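Local structure of TATA-box-binding protein (Sulfolobus acidocaldarius, 1MP9) at residues A[118-121]-A[122-125]; A[165-168]-A[169-172]; A[174-177]-A[178-182]. The protein probably binds the TATA box promoter element and acts as a general factor in activating archaeal genes transcribed by RNA polymerase. All blocks are in the same frame, centred on the assembly; numbering follows the deposited sequence.

How the contacts relate
All three contacts lie in the second repeat of the protein and follow one another along the chain. Contact 1 is the start of the short helix 121-127, just after strand 118-119. Contacts 2 and 3 share the long helix 168-184: contact 2 starts it after strand 159-165, and contact 3 lies further along it. The centres of contacts 2 and 3 are about 14 Å apart, those of contacts 1 and 3 about 13 Å. The centres of contacts 1 and 2 are about 24 Å apart. A124 CB packs on L182 CD2 at 3.8 Å, joining the short helix to the long one. The long helix runs from near the chain's centre to the outer part of the repeat.

Contact 1 of 3, residues A[118-121]-A[122-125]; sequences IVNL and DKAA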
loop_
_atom_site.group_PDB
_atom_site.type_symbol
_atom_site.label_atom_id
_atom_site.label_comp_id
_atom_site.label_asym_id
_atom_site.label_seq_id
_atom_site.Cartn_x
_atom_site.Cartn_y
_atom_site.Cartn_z
ATOM N N ILE A 118 18.944 -8.655 0.257
ATOM C CA ILE A 118 18.141 -8.668 -0.942
ATOM C C ILE A 118 16.876 -9.475 -0.608
ATOM O O ILE A 118 16.959 -10.469 0.093
ATOM C CB ILE A 118 18.908 -9.353 -2.105
ATOM C CG1 ILE A 118 19.891 -8.335 -2.708
ATOM C CG2 ILE A 118 17.955 -9.894 -3.170
ATOM C CD1 ILE A 118 20.757 -8.917 -3.870
ATOM N N VAL A 119 15.722 -9.043 -1.113
ATOM C CA VAL A 119 14.471 -9.746 -0.844
ATOM C C VAL A 119 13.978 -10.465 -2.084
ATOM O O VAL A 119 13.904 -9.879 -3.148
ATOM C CB VAL A 119 13.383 -8.740 -0.361
ATOM C CG1 VAL A 119 12.100 -9.498 0.107
ATOM C CG2 VAL A 119 13.971 -7.901 0.796
ATOM N N ASN A 120 13.669 -11.751 -1.967
ATOM C CA ASN A 120 13.142 -12.457 -3.122
ATOM C C ASN A 120 11.619 -12.191 -3.094
ATOM O O ASN A 120 10.872 -12.875 -2.387
ATOM C CB ASN A 120 13.445 -13.973 -3.017
ATOM C CG ASN A 120 13.013 -14.749 -4.266
ATOM O OD1 ASN A 120 12.153 -14.315 -4.992
ATOM N ND2 ASN A 120 13.615 -15.897 -4.497
ATOM N N LEU A 121 11.163 -11.214 -3.874
ATOM C CA LEU A 121 9.741 -10.852 -3.879
ATOM C C LEU A 121 8.805 -11.918 -4.475
ATOM O O LEU A 121 7.698 -12.138 -3.948
ATOM C CB LEU A 121 9.555 -9.523 -4.607
ATOM C CG LEU A 121 10.370 -8.340 -4.059
ATOM C CD1 LEU A 121 10.051 -7.110 -4.867
ATOM C CD2 LEU A 121 10.048 -8.107 -2.583
ATOM N N ASP A 122 9.259 -12.574 -5.552
ATOM C CA ASP A 122 8.486 -13.643 -6.212
ATOM C C ASP A 122 8.207 -14.737 -5.191
ATOM O O ASP A 122 7.091 -15.261 -5.119
ATOM C CB ASP A 122 9.273 -14.282 -7.368
ATOM C CG ASP A 122 9.351 -13.396 -8.614
ATOM O OD1 ASP A 122 8.311 -13.104 -9.240
ATOM O OD2 ASP A 122 10.472 -13.008 -8.998
ATOM N N LYS A 123 9.220 -15.076 -4.395
ATOM C CA LYS A 123 9.061 -16.117 -3.396
ATOM C C LYS A 123 8.239 -15.662 -2.209
ATOM O O LYS A 123 7.369 -16.407 -1.739
ATOM C CB LYS A 123 10.416 -16.613 -2.910
ATOM C CG LYS A 123 10.323 -17.789 -1.946
ATOM C CD LYS A 123 11.712 -18.270 -1.557
ATOM C CE LYS A 123 11.624 -19.503 -0.640
ATOM N NZ LYS A 123 12.970 -19.993 -0.294
ATOM N N ALA A 124 8.522 -14.455 -1.712
ATOM C CA ALA A 124 7.789 -13.906 -0.585
ATOM C C ALA A 124 6.293 -13.729 -0.932
ATOM O O ALA A 124 5.409 -13.950 -0.080
ATOM C CB ALA A 124 8.407 -12.525 -0.151
ATOM N N ALA A 125 6.017 -13.337 -2.173
ATOM C CA ALA A 125 4.642 -13.101 -2.607
ATOM C C ALA A 125 3.731 -14.303 -2.392
ATOM O O ALA A 125 2.546 -14.136 -2.136
ATOM C CB ALA A 125 4.600 -12.703 -4.052
#
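N120 and K123 meet where strand 118-119 gives way to helix 121-127. N120 is the N-cap residue. Its CG stands anti to the backbone N (chi1 -175°), which carries the amide over the first turn. There N120 OD1 accepts a hydrogen bond from K123 N at 3.1 Å. The bond is fairly straight at the hydrogen (159°), but the donor sits well above the amide plane, 62° out of it, and uses no lone pair direction.

The same amide also packs on carbon. N120 CG lies 3.5 Å from K123 CB, and N120 ND2 lies 3.6 Å from that same CB. The two side chains cross at about a right angle. K123 then leaves the contact as a fully extended chain. Its NZ is hydrogen-bonded to D186 O and to Q46 O of the second subunit, so its charged end belongs to the subunit interface.

The backbone completes the turn. A124 N donates to N120 O at 2.9 Å, and A125 N donates to L121 O at 2.7 Å. A124 CB also sits 3.3 Å from N120 O. The L121 side chain packs on L141 and Y133. A124 touches L141 as well, so the buried side of the turn rests on strand 141-145. D122 stays on the exposed side.

N120 therefore serves twice. Its main-chain O starts the helical bonding, and its side-chain O fills the need of an amide in the first turn, which has no earlier helical carbonyl to use. The cap is a neutral amide, and its partial negative oxygen probably suits the positive end of the helix.

Contact 2 of 3, residues A[165-168]-A[169-172]; sequences AKRE and DEVH
E170 reaches back from the first turn of helix 168-184 to the backbone of K166 and R167. Its CB lies 3.4 Å from R167 O and also touches A165 CB. E170 CG comes next, 3.8 Å from R167 CB. CD passes R167 CG, with the two side chains crossing at about a right angle. CG lies beside the backbone N of E170 and the chain is straight beyond it (chi2 -180°), which gives the length needed. At the tip, OE1 takes two amides. K166 N donates to E170 OE1 at 2.8 Å, nearly in line with the C-O bond. R167 N donates to E170 OE1 at 3.1 Å from above the carboxylate plane.

R167 bends at chi3 and lays one face of its guanidinium over D169. R167 NH2 and D169 OD2 form a salt bridge at 3.2 Å. The oxygen stands out of the guanidinium plane, so the attraction is of charge alone, with no N-H aimed at it.

E168 O has two donors from H172. The backbone N lies in the carbonyl plane. H172 ND1 donates to E168 O at 3.2 Å, with the oxygen in the ring plane but the donor above the carbonyl plane. This second bond helps to fix the ring's rotation. Beneath the turn, V171 CG2 packs on A165 CB at 3.7 Å, and V171 also touches I109 and A111 of strand 103-114.

R167 is the N-cap. E170's carboxylate caps R167 N like the glutamate half of a capping box, but one-sidedly: R167's side chain returns no bond to E170 N. This starts the long helix of the second TBP repeat.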
loop_
_atom_site.group_PDB
_atom_site.type_symbol
_atom_site.label_atom_id
_atom_site.label_comp_id
_atom_site.label_asym_id
_atom_site.label_seq_id
_atom_site.Cartn_x
_atom_site.Cartn_y
_atom_site.Cartn_z
ATOM N N ALA A 165 1.692 4.261 10.703
ATOM C CA ALA A 165 1.980 4.293 12.119
ATOM C C ALA A 165 1.791 5.677 12.707
ATOM O O ALA A 165 1.943 6.688 12.014
ATOM C CB ALA A 165 3.400 3.826 12.371
ATOM N N LYS A 166 1.448 5.711 13.987
ATOM C CA LYS A 166 1.273 6.965 14.673
ATOM C C LYS A 166 2.336 7.129 15.750
ATOM O O LYS A 166 2.428 8.185 16.374
ATOM C CB LYS A 166 -0.128 7.055 15.290
ATOM C CG LYS A 166 -1.226 7.189 14.257
ATOM C CD LYS A 166 -2.593 7.290 14.928
ATOM C CE LYS A 166 -3.712 7.268 13.898
ATOM N NZ LYS A 166 -5.038 7.510 14.548
ATOM N N ARG A 167 3.136 6.088 15.965
ATOM C CA ARG A 167 4.196 6.148 16.964
ATOM C C ARG A 167 5.482 5.584 16.374
ATOM O O ARG A 167 5.449 4.614 15.601
ATOM C CB ARG A 167 3.842 5.301 18.177
ATOM C CG ARG A 167 2.486 5.526 18.783
ATOM C CD ARG A 167 2.449 4.695 20.053
ATOM N NE ARG A 167 3.549 5.110 20.924
ATOM C CZ ARG A 167 3.959 4.454 22.006
ATOM N NH1 ARG A 167 3.360 3.325 22.371
ATOM N NH2 ARG A 167 4.979 4.927 22.711
ATOM N N GLU A 168 6.619 6.161 16.741
ATOM C CA GLU A 168 7.862 5.659 16.199
ATOM C C GLU A 168 8.133 4.196 16.565
ATOM O O GLU A 168 8.680 3.454 15.748
ATOM C CB GLU A 168 9.056 6.575 16.593
ATOM C CG GLU A 168 10.418 5.943 16.302
ATOM C CD GLU A 168 11.524 6.923 15.889
ATOM O OE1 GLU A 168 11.527 8.088 16.352
ATOM O OE2 GLU A 168 12.418 6.495 15.096
ATOM N N ASP A 169 7.748 3.744 17.759
ATOM C CA ASP A 169 8.026 2.343 18.066
ATOM C C ASP A 169 7.224 1.385 17.188
ATOM O O ASP A 169 7.671 0.278 16.922
ATOM C CB ASP A 169 7.840 1.995 19.570
ATOM C CG ASP A 169 6.447 2.325 20.122
ATOM O OD1 ASP A 169 5.453 2.486 19.379
ATOM O OD2 ASP A 169 6.354 2.412 21.353
ATOM N N GLU A 170 6.051 1.805 16.729
ATOM C CA GLU A 170 5.266 0.948 15.831
ATOM C C GLU A 170 6.034 0.793 14.514
ATOM O O GLU A 170 6.040 -0.294 13.904
ATOM C CB GLU A 170 3.896 1.563 15.524
ATOM C CG GLU A 170 3.048 1.848 16.739
ATOM C CD GLU A 170 1.712 2.445 16.353
ATOM O OE1 GLU A 170 1.665 3.346 15.488
ATOM O OE2 GLU A 170 0.694 2.001 16.918
ATOM N N VAL A 171 6.643 1.883 14.046
ATOM C CA VAL A 171 7.416 1.776 12.815
ATOM C C VAL A 171 8.485 0.721 12.994
ATOM O O VAL A 171 8.615 -0.206 12.163
ATOM C CB VAL A 171 8.106 3.072 12.448
ATOM C CG1 VAL A 171 9.076 2.806 11.262
ATOM C CG2 VAL A 171 7.045 4.133 12.050
ATOM N N HIS A 172 9.249 0.835 14.081
ATOM C CA HIS A 172 10.306 -0.134 14.319
ATOM C C HIS A 172 9.800 -1.540 14.532
ATOM O O HIS A 172 10.462 -2.508 14.148
ATOM C CB HIS A 172 11.189 0.278 15.499
ATOM C CG HIS A 172 12.141 1.372 15.168
ATOM N ND1 HIS A 172 11.779 2.706 15.173
ATOM C CD2 HIS A 172 13.457 1.338 14.863
ATOM C CE1 HIS A 172 12.841 3.446 14.898
ATOM N NE2 HIS A 172 13.873 2.637 14.711
#

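Contact 3 of 3, residues A[174-177]-A[178-182]; sequences AVKK and IFDKL
K176 and D180 form a salt bridge one turn apart on helix 168-184, the long helix that packs against the curved sheet of the TBP saddle. This pair is the solvent side of the contact. K176 runs out extended and then bends at its last torsion (chi4 51°), which brings NZ back to D180. K176 NZ is 2.9 Å from D180 OD1 and 3.4 Å from D180 OD2, though as hydrogen bonds both are weak. D180 OD1 also lies alongside the lysine carbons, 3.0 Å from K176 CE. With an alanine here in place of D180, K176 NZ would probably lose its opposite charge, and the end of the lysine would be freer to turn.

The inner side is packed closely. I178 sets CG2 between its backbone N and carbonyl carbon, against the previous turn: I178 CG2 is 3.4 Å from V175 O and 3.6 Å from A174 O. Its side chain also meets L152, I154 and M160 of the sheet. V175 touches I162, and A174 touches V150. The F179 ring meets Y9 edge-to-face.

K177 is also exposed but leads off another way, past M145, and its NZ is hydrogen-bonded to E147 O. Regular helical bonds join 174-177 to 178-182, among them F179 N to V175 O. D180 N donates to K176 O at 2.9 Å, and D180 CB rests 3.4 Å from that same oxygen.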
loop_
_atom_site.group_PDB
_atom_site.type_symbol
_atom_site.label_atom_id
_atom_site.label_comp_id
_atom_site.label_asym_id
_atom_site.label_seq_id
_atom_site.Cartn_x
_atom_site.Cartn_y
_atom_site.Cartn_z
ATOM N N ALA A 174 7.111 -2.883 13.126
ATOM C CA ALA A 174 6.727 -3.434 11.831
ATOM C C ALA A 174 7.953 -3.879 11.006
ATOM O O ALA A 174 7.915 -4.919 10.351
ATOM C CB ALA A 174 5.902 -2.387 11.062
ATOM N N VAL A 175 9.026 -3.097 11.039
ATOM C CA VAL A 175 10.225 -3.434 10.257
ATOM C C VAL A 175 10.842 -4.735 10.765
ATOM O O VAL A 175 11.060 -5.645 9.989
ATOM C CB VAL A 175 11.279 -2.250 10.285
ATOM C CG1 VAL A 175 12.581 -2.675 9.608
ATOM C CG2 VAL A 175 10.694 -1.025 9.549
ATOM N N LYS A 176 11.109 -4.837 12.072
ATOM C CA LYS A 176 11.667 -6.073 12.626
ATOM C C LYS A 176 10.736 -7.258 12.358
ATOM O O LYS A 176 11.200 -8.362 12.115
ATOM C CB LYS A 176 11.910 -5.993 14.153
ATOM C CG LYS A 176 12.469 -7.345 14.688
ATOM C CD LYS A 176 12.644 -7.458 16.204
ATOM C CE LYS A 176 12.997 -8.936 16.644
ATOM N NZ LYS A 176 14.128 -9.513 15.864
ATOM N N LYS A 177 9.428 -7.035 12.424
ATOM C CA LYS A 177 8.485 -8.125 12.195
ATOM C C LYS A 177 8.551 -8.700 10.780
ATOM O O LYS A 177 8.647 -9.910 10.612
ATOM C CB LYS A 177 7.053 -7.650 12.484
ATOM C CG LYS A 177 5.984 -8.760 12.567
ATOM C CD LYS A 177 4.692 -8.163 13.186
ATOM C CE LYS A 177 3.454 -9.031 12.930
ATOM N NZ LYS A 177 2.253 -8.520 13.676
ATOM N N ILE A 178 8.505 -7.854 9.755
ATOM C CA ILE A 178 8.538 -8.379 8.409
ATOM C C ILE A 178 9.889 -8.955 8.109
ATOM O O ILE A 178 10.009 -9.923 7.360
ATOM C CB ILE A 178 8.113 -7.291 7.357
ATOM C CG1 ILE A 178 7.815 -7.948 6.006
ATOM C CG2 ILE A 178 9.153 -6.242 7.231
ATOM C CD1 ILE A 178 6.608 -8.826 6.009
ATOM N N PHE A 179 10.931 -8.379 8.707
ATOM C CA PHE A 179 12.281 -8.902 8.506
ATOM C C PHE A 179 12.332 -10.343 9.037
ATOM O O PHE A 179 12.784 -11.253 8.365
ATOM C CB PHE A 179 13.326 -8.066 9.276
ATOM C CG PHE A 179 14.709 -8.705 9.300
ATOM C CD1 PHE A 179 15.533 -8.650 8.179
ATOM C CD2 PHE A 179 15.177 -9.356 10.440
ATOM C CE1 PHE A 179 16.834 -9.244 8.191
ATOM C CE2 PHE A 179 16.470 -9.947 10.467
ATOM C CZ PHE A 179 17.295 -9.883 9.326
ATOM N N ASP A 180 11.887 -10.532 10.271
ATOM C CA ASP A 180 11.889 -11.853 10.885
ATOM C C ASP A 180 11.040 -12.826 10.089
ATOM O O ASP A 180 11.420 -13.979 9.912
ATOM C CB ASP A 180 11.353 -11.756 12.311
ATOM C CG ASP A 180 12.327 -11.087 13.244
ATOM O OD1 ASP A 180 11.912 -10.590 14.325
ATOM O OD2 ASP A 180 13.520 -11.051 12.894
ATOM N N LYS A 181 9.893 -12.379 9.592
ATOM C CA LYS A 181 9.081 -13.293 8.812
ATOM C C LYS A 181 9.794 -13.624 7.482
ATOM O O LYS A 181 9.808 -14.779 7.050
ATOM C CB LYS A 181 7.684 -12.701 8.558
ATOM C CG LYS A 181 6.745 -13.618 7.733
ATOM C CD LYS A 181 6.508 -15.010 8.397
ATOM C CE LYS A 181 5.020 -15.381 8.365
ATOM N NZ LYS A 181 4.736 -16.827 8.712
ATOM N N LEU A 182 10.402 -12.625 6.839
ATOM C CA LEU A 182 11.095 -12.917 5.597
ATOM C C LEU A 182 12.254 -13.902 5.823
ATOM O O LEU A 182 12.499 -14.778 4.986
ATOM C CB LEU A 182 11.578 -11.621 4.934
ATOM C CG LEU A 182 10.426 -10.758 4.426
ATOM C CD1 LEU A 182 10.950 -9.327 4.127
ATOM C CD2 LEU A 182 9.774 -11.399 3.189
#